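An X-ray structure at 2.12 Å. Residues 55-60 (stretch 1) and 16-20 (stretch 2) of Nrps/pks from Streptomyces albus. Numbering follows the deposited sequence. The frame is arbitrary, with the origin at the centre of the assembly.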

ATOM      1  N   GLY A  55      12.925  26.882  -2.395  1.00 50.51           N
ATOM      2  CA  GLY A  55      12.846  25.525  -3.082  1.00 49.88           C
ATOM      3  C   GLY A  55      11.486  25.205  -3.773  1.00 47.95           C
ATOM      4  O   GLY A  55      10.884  24.134  -3.563  1.00 40.57           O
ATOM      5  N   LEU A  56      10.990  26.148  -4.571  1.00 48.80           N
ATOM      6  CA  LEU A  56       9.654  26.092  -5.114  1.00 49.80           C
ATOM      7  C   LEU A  56       9.688  25.812  -6.593  1.00 48.34           C
ATOM      8  O   LEU A  56      10.693  26.109  -7.260  1.00 46.02           O
ATOM      9  CB  LEU A  56       8.928  27.391  -4.882  1.00 54.88           C
ATOM     10  CG  LEU A  56       8.817  27.802  -3.424  1.00 59.67           C
ATOM     11  CD1 LEU A  56       7.920  29.032  -3.316  1.00 65.46           C
ATOM     12  CD2 LEU A  56       8.288  26.696  -2.549  1.00 61.16           C
ATOM     13  N   LEU A  57       8.604  25.171  -7.070  1.00 43.18           N
ATOM     14  CA  LEU A  57       8.377  24.976  -8.478  1.00 43.26           C
ATOM     15  C   LEU A  57       7.846  26.338  -8.896  1.00 48.71           C
ATOM     16  O   LEU A  57       7.247  27.034  -8.090  1.00 46.27           O
ATOM     17  CB  LEU A  57       7.329  23.882  -8.739  1.00 39.75           C
ATOM     18  CG  LEU A  57       7.661  22.533  -8.131  1.00 36.77           C
ATOM     19  CD1 LEU A  57       6.627  21.488  -8.486  1.00 35.98           C
ATOM     20  CD2 LEU A  57       9.031  22.132  -8.606  1.00 36.38           C
ATOM     21  N   ASP A  58       8.067  26.732 -10.135  1.00 58.06           N
ATOM     22  CA  ASP A  58       7.501  28.004 -10.586  1.00 69.81           C
ATOM     23  C   ASP A  58       6.293  27.635 -11.414  1.00 65.27           C
ATOM     24  O   ASP A  58       6.349  27.593 -12.634  1.00 71.09           O
ATOM     25  CB  ASP A  58       8.538  28.862 -11.345  1.00 80.17           C
ATOM     26  CG  ASP A  58       9.571  29.536 -10.397  1.00 92.41           C
ATOM     27  OD1 ASP A  58       9.175  30.052  -9.319  1.00 93.22           O
ATOM     28  OD2 ASP A  58      10.787  29.548 -10.726  1.00100.63           O
ATOM     29  N   LEU A  59       5.220  27.288 -10.723  1.00 61.34           N
ATOM     30  CA  LEU A  59       3.993  26.871 -11.386  1.00 62.84           C
ATOM     31  C   LEU A  59       3.333  28.080 -12.016  1.00 64.62           C
ATOM     32  O   LEU A  59       3.209  29.105 -11.377  1.00 63.27           O
ATOM     33  CB  LEU A  59       3.011  26.270 -10.388  1.00 61.30           C
ATOM     34  CG  LEU A  59       3.411  24.940  -9.805  1.00 60.60           C
ATOM     35  CD1 LEU A  59       2.226  24.368  -9.076  1.00 60.80           C
ATOM     36  CD2 LEU A  59       3.898  24.032 -10.924  1.00 60.55           C
ATOM     37  N   GLU A  60       2.900  27.942 -13.260  1.00 71.45           N
ATOM     38  CA  GLU A  60       2.200  29.026 -13.951  1.00 81.96           C
ATOM     39  C   GLU A  60       0.699  28.801 -14.097  1.00 75.02           C
ATOM     40  O   GLU A  60       0.079  29.287 -15.039  1.00 78.24           O
ATOM     41  CB  GLU A  60       2.829  29.224 -15.317  1.00 89.59           C
ATOM     42  CG  GLU A  60       4.171  29.909 -15.231  1.00 96.97           C
ATOM     43  CD  GLU A  60       4.645  30.297 -16.593  1.00103.65           C
ATOM     44  OE1 GLU A  60       4.382  29.513 -17.533  1.00107.47           O
ATOM     45  OE2 GLU A  60       5.254  31.380 -16.717  1.00107.18           O
TER
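Stretch 2 16-20: GRFPG

Stretch 2 lies against stretch 1 as a packing of two irregular segments of one chain; the residues that touch are at least 36 apart in sequence. Stretch 1 has no regular helix or strand, but Leu56, Leu57 and Leu59 have extended backbone angles. Stretch 2 finishes a strand at Gly16 and Arg17, then continues as loop through Phe18, Pro19 and Gly20. The end-to-end directions of the touching parts are 134° apart, so the two run obliquely and in largely opposed senses. No direct hydrogen bond joins them. The contact buries 263 Å², both sides summed.

At Gly55 the carbonyl meets the proline ring, with Gly55 O 3.5 Å from Pro19 CG. The CA-to-CB bond of Leu56 points away from stretch 2, and the contact is made by its backbone. Leu56 O lies 3.8 Å from Pro19 CA. Leu56 O accepts a hydrogen bond from water 1 O at 2.8 Å, and water 1 O accepts one from Gly20 N at 3.0 Å. The water thus links the two backbones where they do not bond directly.

Leu57 is the centre of the contact. Leu57 CA is 5.1 Å from Pro19 CA. Its CA-to-CB bond points sideways, but the m,t rotamer brings the end of the side chain nearer stretch 2. Leu57 CD2 sits 3.5 Å from Phe18 C, 3.8 Å from Arg17 O and 4.0 Å from Pro19 CD. The last is an apolar side-chain contact. Phe18 meets Leu57 through its backbone; its CA-to-CB bond points away from stretch 1.

Asp58 makes no contact. Leu59 N gives a weak hydrogen bond to Leu57 O at 3.3 Å, within stretch 1. Leu59 CD2 approaches Arg17 NH2 at 3.5 Å, oblique to the guanidinium. Arg17 NE and NH1 are hydrogen-bonded elsewhere in the structure. Glu60 is poorly ordered and stays clear of stretch 2.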

ATOM      1  N   GLY A  16       8.967  14.649 -14.844  1.00 25.23           N
ATOM      2  CA  GLY A  16       9.067  15.293 -13.534  1.00 26.57           C
ATOM      3  C   GLY A  16       9.406  16.772 -13.571  1.00 26.85           C
ATOM      4  O   GLY A  16       9.698  17.302 -14.628  1.00 27.53           O
ATOM      5  N   ARG A  17       9.348  17.408 -12.408  1.00 26.33           N
ATOM      6  CA  ARG A  17       9.523  18.831 -12.280  1.00 29.60           C
ATOM      7  C   ARG A  17      10.081  19.081 -10.905  1.00 28.85           C
ATOM      8  O   ARG A  17       9.532  18.591  -9.952  1.00 27.02           O
ATOM      9  CB  ARG A  17       8.142  19.486 -12.414  1.00 33.84           C
ATOM     10  CG  ARG A  17       8.187  20.920 -12.717  1.00 40.23           C
ATOM     11  CD  ARG A  17       6.825  21.576 -12.962  1.00 41.85           C
ATOM     12  NE  ARG A  17       5.937  20.743 -13.782  1.00 46.18           N
ATOM     13  CZ  ARG A  17       4.722  21.147 -14.228  1.00 49.37           C
ATOM     14  NH1 ARG A  17       3.969  20.335 -14.956  1.00 42.99           N
ATOM     15  NH2 ARG A  17       4.268  22.387 -13.952  1.00 47.26           N
ATOM     16  N   PHE A  18      11.177  19.833 -10.794  1.00 29.42           N
ATOM     17  CA  PHE A  18      11.851  20.075  -9.514  1.00 28.57           C
ATOM     18  C   PHE A  18      12.355  21.503  -9.482  1.00 30.02           C
ATOM     19  O   PHE A  18      12.378  22.165 -10.505  1.00 29.65           O
ATOM     20  CB  PHE A  18      13.019  19.084  -9.372  1.00 30.12           C
ATOM     21  CG  PHE A  18      12.581  17.653  -9.349  1.00 28.37           C
ATOM     22  CD1 PHE A  18      11.980  17.134  -8.234  1.00 27.06           C
ATOM     23  CD2 PHE A  18      12.710  16.861 -10.460  1.00 29.74           C
ATOM     24  CE1 PHE A  18      11.517  15.823  -8.214  1.00 27.61           C
ATOM     25  CE2 PHE A  18      12.261  15.557 -10.454  1.00 28.83           C
ATOM     26  CZ  PHE A  18      11.648  15.028  -9.322  1.00 26.91           C
ATOM     27  N   PRO A  19      12.713  22.015  -8.301  1.00 31.47           N
ATOM     28  CA  PRO A  19      13.223  23.385  -8.253  1.00 34.29           C
ATOM     29  C   PRO A  19      14.371  23.572  -9.229  1.00 33.56           C
ATOM     30  O   PRO A  19      15.218  22.715  -9.341  1.00 33.93           O
ATOM     31  CB  PRO A  19      13.665  23.542  -6.794  1.00 35.30           C
ATOM     32  CG  PRO A  19      12.798  22.569  -6.051  1.00 33.78           C
ATOM     33  CD  PRO A  19      12.646  21.399  -6.969  1.00 32.13           C
ATOM     34  N   GLY A  20      14.337  24.637  -9.987  1.00 36.02           N
ATOM     35  CA  GLY A  20      15.331  24.934 -11.002  1.00 37.17           C
ATOM     36  C   GLY A  20      15.223  24.034 -12.215  1.00 38.59           C
ATOM     37  O   GLY A  20      16.066  24.113 -13.096  1.00 40.86           O
TER
HETATM   38  O   HOH W   1      11.898  26.362  -9.756  1.00 50.21           O